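Local coordinates for protein Fdc1 (PDB 4ZAD) that probably catalyses the reversible, prenylated-FMN-dependent decarboxylation of aromatic acrylic acids such as ferulate, coumarate and cinnamate to the corresponding vinyl compounds, at residues 61-66 with 310-315; 231-236 with 404-409. One frame throughout, in Å; residues are numbered along the deposited sequence.

How the contacts relate
Contact 1 is peripheral and only partly buried, about 28 Å from the centre of the chain, whereas contact 2 is buried, about 11 Å from it; their centres lie 35 Å apart and they do not touch. Both draw one segment from the flavin-binding, Rift-related part of the chain: 310-315 at the end of strand 300-312 meets a loop of the N-terminal part, and 231-236 after helix 224-230 meets a loop of the C-terminal part. In each a tyrosine hydroxyl donates to an aspartate. In contact 1 that bond joins a loop to a strand end, far from any annotated site; in contact 2 it flanks a lysine whose far end binds the cofactor phosphate.

Contact 1 of 2, residues 61-66 with 310-315; sequences NIDPKN and ISYRDQ
Tyr312 reaches out of the end of strand 300-312 and donates a hydrogen bond from its hydroxyl to Asp63, OH to OD2 2.7 Å, the one clear hydrogen bond between 61-66 and 310-315. The acceptor oxygen lies in the plane of the ring at its edge and is approached through its anti lone pair, with the carboxylate turned 65° from the ring. CG of Asp63 is anti to the backbone N (chi1 -170°), which carries the carboxylate toward the tyrosine, and the loop is folded on itself: Asn61 OD1 accepts from Asp63 N at 3.1 Å, an Asx turn, and Asp63 O takes the N-H of Asn66. Beside the hydroxyl, the side chain of Asn66 crosses that of the tyrosine at about a right angle and sets its CB 3.6 Å from Tyr312 CE2, at the ring edge. Here the N-terminal part of the chain is fastened to the antiparallel sheet of the flavin-binding part; strand 131-134 packs against the same tyrosine through Leu133, and His131 meets its ring with the planes at about 20°. Asn66 is buried, and a backbone bond to Ala316 ties it to the start of the chain leading into strand 317-319. Past this packed side the contact loosens. The CA atoms of Asn66 and Gln315 come within 4.1 Å, yet the CB of Gln315 points away and the residue is exposed, as is Lys65, whose O lies 4.2 Å from Gln315 CA. Asp314 likewise turns its CB from the loop, and its OD2 forms a salt bridge with Lys130.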
# COMPACT_ATOMS: atom_id res chain seq x y z
N ASN A 61 43.39 13.54 10.57
CA ASN A 61 43.23 12.09 10.30
C ASN A 61 44.57 11.41 10.05
O ASN A 61 45.30 11.80 9.15
CB ASN A 61 42.34 11.89 9.06
CG ASN A 61 42.23 10.44 8.63
OD1 ASN A 61 42.90 9.55 9.17
ND2 ASN A 61 41.37 10.18 7.65
N ILE A 62 44.84 10.35 10.80
CA ILE A 62 46.18 9.74 10.83
C ILE A 62 46.68 9.02 9.55
O ILE A 62 47.87 8.74 9.41
CB ILE A 62 46.30 8.79 12.08
CG1 ILE A 62 47.77 8.63 12.49
CG2 ILE A 62 45.59 7.45 11.84
CD1 ILE A 62 47.97 7.96 13.83
N ASP A 63 45.79 8.69 8.62
CA ASP A 63 46.19 7.97 7.40
C ASP A 63 45.06 8.11 6.38
O ASP A 63 44.39 7.12 6.04
CB ASP A 63 46.48 6.49 7.72
CG ASP A 63 47.15 5.72 6.56
OD1 ASP A 63 47.51 6.33 5.51
OD2 ASP A 63 47.33 4.49 6.70
N PRO A 64 44.82 9.34 5.92
CA PRO A 64 43.68 9.62 5.06
C PRO A 64 43.68 8.87 3.74
O PRO A 64 42.61 8.67 3.15
CB PRO A 64 43.79 11.12 4.78
CG PRO A 64 45.14 11.53 5.20
CD PRO A 64 45.54 10.57 6.27
N LYS A 65 44.84 8.48 3.25
CA LYS A 65 44.87 7.80 1.95
C LYS A 65 44.28 6.41 2.08
O LYS A 65 43.83 5.82 1.10
CB LYS A 65 46.29 7.81 1.31
CG LYS A 65 47.26 6.68 1.71
CD LYS A 65 48.76 7.15 1.58
CE LYS A 65 49.69 6.14 0.84
NZ LYS A 65 50.35 5.12 1.74
N ASN A 66 44.27 5.91 3.32
CA ASN A 66 43.71 4.60 3.64
C ASN A 66 42.39 4.58 4.42
O ASN A 66 41.67 3.60 4.36
CB ASN A 66 44.75 3.80 4.45
CG ASN A 66 45.92 3.35 3.63
OD1 ASN A 66 47.04 3.29 4.12
ND2 ASN A 66 45.67 3.00 2.38
N ILE A 310 43.07 -1.15 16.10
CA ILE A 310 42.43 -1.13 14.79
C ILE A 310 43.44 -1.67 13.80
O ILE A 310 44.62 -1.30 13.80
CB ILE A 310 42.04 0.28 14.31
CG1 ILE A 310 40.92 0.89 15.15
CG2 ILE A 310 41.61 0.27 12.80
CD1 ILE A 310 40.64 2.37 14.79
N SER A 311 42.96 -2.58 12.96
CA SER A 311 43.76 -3.11 11.87
C SER A 311 42.95 -2.78 10.62
O SER A 311 41.74 -2.75 10.69
CB SER A 311 44.00 -4.61 12.06
OG SER A 311 42.82 -5.39 11.91
N TYR A 312 43.62 -2.47 9.51
CA TYR A 312 42.93 -2.06 8.28
C TYR A 312 43.80 -2.23 7.04
O TYR A 312 45.02 -2.11 7.11
CB TYR A 312 42.45 -0.61 8.37
CG TYR A 312 43.57 0.37 8.51
CD1 TYR A 312 44.11 0.68 9.74
CD2 TYR A 312 44.11 1.00 7.40
CE1 TYR A 312 45.14 1.57 9.87
CE2 TYR A 312 45.16 1.92 7.53
CZ TYR A 312 45.67 2.18 8.76
OH TYR A 312 46.68 3.07 8.91
N ARG A 313 43.16 -2.51 5.92
CA ARG A 313 43.89 -2.78 4.68
C ARG A 313 44.18 -1.49 3.93
O ARG A 313 43.76 -0.43 4.34
CB ARG A 313 43.08 -3.72 3.80
CG ARG A 313 41.85 -3.09 3.16
CD ARG A 313 41.00 -4.12 2.43
NE ARG A 313 41.76 -4.95 1.50
CZ ARG A 313 41.31 -6.05 0.95
NH1 ARG A 313 40.10 -6.49 1.24
NH2 ARG A 313 42.06 -6.75 0.13
N ASP A 314 44.93 -1.59 2.84
CA ASP A 314 45.12 -0.46 1.93
C ASP A 314 43.76 -0.03 1.43
O ASP A 314 42.95 -0.84 0.99
CB ASP A 314 45.90 -0.88 0.68
CG ASP A 314 47.39 -1.05 0.93
OD1 ASP A 314 47.92 -0.45 1.89
OD2 ASP A 314 48.02 -1.78 0.14
N GLN A 315 43.50 1.26 1.53
CA GLN A 315 42.40 1.88 0.82
C GLN A 315 41.08 1.30 1.28
O GLN A 315 40.29 0.80 0.47
CB GLN A 315 42.60 1.73 -0.71
CG GLN A 315 43.92 2.28 -1.22
CD GLN A 315 43.82 2.73 -2.68
OE1 GLN A 315 43.52 1.92 -3.57
NE2 GLN A 315 44.07 4.01 -2.92

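Contact 2 of 2, residues 231-236 with 404-409; sequences SMPIPD and YKVCSI. With K (potassium ion), chain D; 4LU (1-deoxy-5-O-phosphono-1-(3,3,4,5-tetramethyl-9,11-dioxo-2,3,8,9,10,11-hexahydro-7H-quinolino[1,8-fg]pteridin-12-ium-7-y l)-D-ribitol), chain E.
Lys405 sends its CG anti to the backbone N (chi1 163°) and stays extended as far as CE; the bend at chi4, -62°, then sets NZ against Pro233 and the cofactor phosphate. Lys405 NZ lies 3.3 Å from Pro233 CB. The same Lys405 NZ donates to O3P of the prenylated flavin at 2.7 Å. Next to it, the Tyr404 hydroxyl meets Asp236 tip to tip. Tyr404 OH donates a hydrogen bond to Asp236 OD2 at 2.6 Å; OD2, at the ring edge and in its plane, accepts through its syn lone pair, while the carboxylate stands at 86° to the ring. Lys405 CB covers one face of this ring, 3.9 Å above its centre. Pro233, the centre of an inverse gamma turn, also packs on Val406: the two side chains cross at about a right angle, with Pro233 CG 4.1 Å from Val406 CG1. The lysine-bearing loop is closed by a type I turn, where Lys405 O accepts from both N and OG of Ser408. This is the phosphate end of the cofactor pocket of a UbiD-type enzyme, formed between the flavin-binding and C-terminal parts of the chain. Met232 O binds the potassium ion at 2.7 Å; O5' and O2P of the cofactor also coordinate it, with the backbone O of Trp175, Val229 and Ser230 and Glu240 OE1 completing the site. With the lysine ammonium on one phosphate oxygen, potassium on another and a manganese ion about 5 Å from the lysine side chain, much of the phosphate's negative charge is probably balanced within this buried site.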
# COMPACT_ATOMS: atom_id res chain seq x y z
N SER A 231 22.86 -10.02 10.30
CA SER A 231 21.56 -9.39 10.40
C SER A 231 20.33 -10.31 10.64
O SER A 231 19.22 -9.83 10.84
CB SER A 231 21.38 -8.55 9.15
OG SER A 231 20.15 -7.84 9.27
N MET A 232 20.55 -11.63 10.66
CA MET A 232 19.49 -12.64 10.80
C MET A 232 19.39 -13.17 12.23
O MET A 232 20.42 -13.45 12.83
CB MET A 232 19.86 -13.81 9.89
CG MET A 232 18.92 -15.01 9.90
SD MET A 232 19.17 -15.92 8.40
CE MET A 232 17.78 -17.07 8.42
N PRO A 233 18.17 -13.32 12.78
CA PRO A 233 18.03 -13.84 14.14
C PRO A 233 18.00 -15.37 14.18
O PRO A 233 16.93 -15.96 14.36
CB PRO A 233 16.70 -13.28 14.60
CG PRO A 233 15.90 -13.25 13.34
CD PRO A 233 16.88 -12.85 12.27
N ILE A 234 19.17 -15.99 14.00
CA ILE A 234 19.32 -17.43 14.22
C ILE A 234 19.30 -17.73 15.74
O ILE A 234 19.25 -16.81 16.58
CB ILE A 234 20.57 -18.02 13.55
CG1 ILE A 234 21.87 -17.49 14.17
CG2 ILE A 234 20.54 -17.77 12.04
CD1 ILE A 234 23.02 -18.41 13.89
N PRO A 235 19.30 -19.01 16.10
CA PRO A 235 18.83 -19.22 17.48
C PRO A 235 19.77 -18.71 18.59
O PRO A 235 20.99 -18.57 18.38
CB PRO A 235 18.70 -20.76 17.55
CG PRO A 235 18.31 -21.14 16.09
CD PRO A 235 19.28 -20.25 15.29
N ASP A 236 19.20 -18.43 19.75
CA ASP A 236 20.00 -18.25 20.99
C ASP A 236 21.07 -19.32 21.04
O ASP A 236 20.81 -20.47 20.69
CB ASP A 236 19.11 -18.37 22.24
CG ASP A 236 18.10 -17.25 22.35
OD1 ASP A 236 17.97 -16.46 21.41
OD2 ASP A 236 17.41 -17.14 23.34
N TYR A 404 10.10 -15.87 20.21
CA TYR A 404 9.95 -14.73 21.10
C TYR A 404 10.82 -13.55 20.69
O TYR A 404 10.35 -12.42 20.68
CB TYR A 404 10.23 -15.13 22.57
CG TYR A 404 11.68 -15.14 22.96
CD1 TYR A 404 12.48 -16.21 22.64
CD2 TYR A 404 12.25 -14.06 23.65
CE1 TYR A 404 13.83 -16.24 22.99
CE2 TYR A 404 13.63 -14.08 24.02
CZ TYR A 404 14.40 -15.17 23.68
OH TYR A 404 15.75 -15.27 23.99
N LYS A 405 12.07 -13.82 20.36
CA LYS A 405 12.98 -12.81 19.87
C LYS A 405 12.84 -12.58 18.35
O LYS A 405 12.86 -11.41 17.86
CB LYS A 405 14.41 -13.25 20.16
CG LYS A 405 15.45 -12.49 19.35
CD LYS A 405 16.88 -12.73 19.85
CE LYS A 405 17.89 -11.97 18.97
NZ LYS A 405 17.85 -12.46 17.57
N VAL A 406 12.77 -13.68 17.59
CA VAL A 406 12.82 -13.60 16.14
C VAL A 406 11.79 -12.59 15.64
O VAL A 406 12.15 -11.69 14.85
CB VAL A 406 12.55 -14.96 15.47
CG1 VAL A 406 12.17 -14.75 14.02
CG2 VAL A 406 13.73 -15.94 15.65
N CYS A 407 10.55 -12.73 16.12
CA CYS A 407 9.44 -11.88 15.68
C CYS A 407 9.21 -10.62 16.52
O CYS A 407 8.19 -9.98 16.41
CB CYS A 407 8.13 -12.69 15.64
SG CYS A 407 8.20 -14.12 14.52
N SER A 408 10.17 -10.26 17.36
CA SER A 408 9.96 -9.18 18.31
C SER A 408 9.65 -7.86 17.62
O SER A 408 8.90 -7.04 18.17
CB SER A 408 11.17 -9.02 19.17
OG SER A 408 12.24 -8.65 18.33
N ILE A 409 10.18 -7.66 16.41
CA ILE A 409 9.91 -6.40 15.68
C ILE A 409 8.55 -6.33 15.02
O ILE A 409 8.16 -5.29 14.54
CB ILE A 409 10.94 -6.10 14.61
CG1 ILE A 409 10.65 -6.89 13.34
CG2 ILE A 409 12.37 -6.32 15.16
CD1 ILE A 409 11.89 -7.07 12.47
K K D . 22.75 -12.62 13.92
C9 4LU E . 20.08 -4.58 11.17
C8 4LU E . 20.77 -4.08 10.06
C7 4LU E . 21.28 -2.77 10.06
C10 4LU E . 19.95 -3.96 14.80
C6 4LU E . 20.99 -1.91 11.25
N3 4LU E . 20.29 -2.74 17.22
C2 4LU E . 19.99 -4.04 17.17
C13 4LU E . 22.99 -0.67 11.59
C5 4LU E . 21.51 -0.54 11.34
C1 4LU E . 20.38 -0.51 13.58
O2 4LU E . 19.91 -4.64 18.25
N1 4LU E . 19.82 -4.65 15.98
C4 4LU E . 20.41 -2.00 16.10
O4 4LU E . 20.69 -0.79 16.29
C4A 4LU E . 20.24 -2.58 14.86
N5 4LU E . 20.01 -1.75 13.53
C3 4LU E . 21.10 0.12 12.57
C12 4LU E . 21.30 0.30 10.08
C5A 4LU E . 20.22 -2.49 12.38
C7M 4LU E . 22.04 -2.19 8.90
C8M 4LU E . 20.97 -5.02 8.90
C9A 4LU E . 19.95 -3.88 12.38
N10 4LU E . 19.79 -4.60 13.61
C1' 4LU E . 18.93 -5.80 13.69
C2' 4LU E . 19.83 -6.99 14.03
O2' 4LU E . 20.98 -6.96 13.16
C3' 4LU E . 19.08 -8.33 13.91
O3' 4LU E . 18.01 -8.37 14.87
C4' 4LU E . 20.01 -9.54 14.13
O4' 4LU E . 19.22 -10.71 14.34
C5' 4LU E . 20.91 -9.36 15.36
O5' 4LU E . 21.74 -10.47 15.63
P 4LU E . 21.45 -11.51 16.79
O2P 4LU E . 22.77 -12.29 16.72
O3P 4LU E . 20.17 -12.23 16.31
O1P 4LU E . 21.23 -10.70 18.05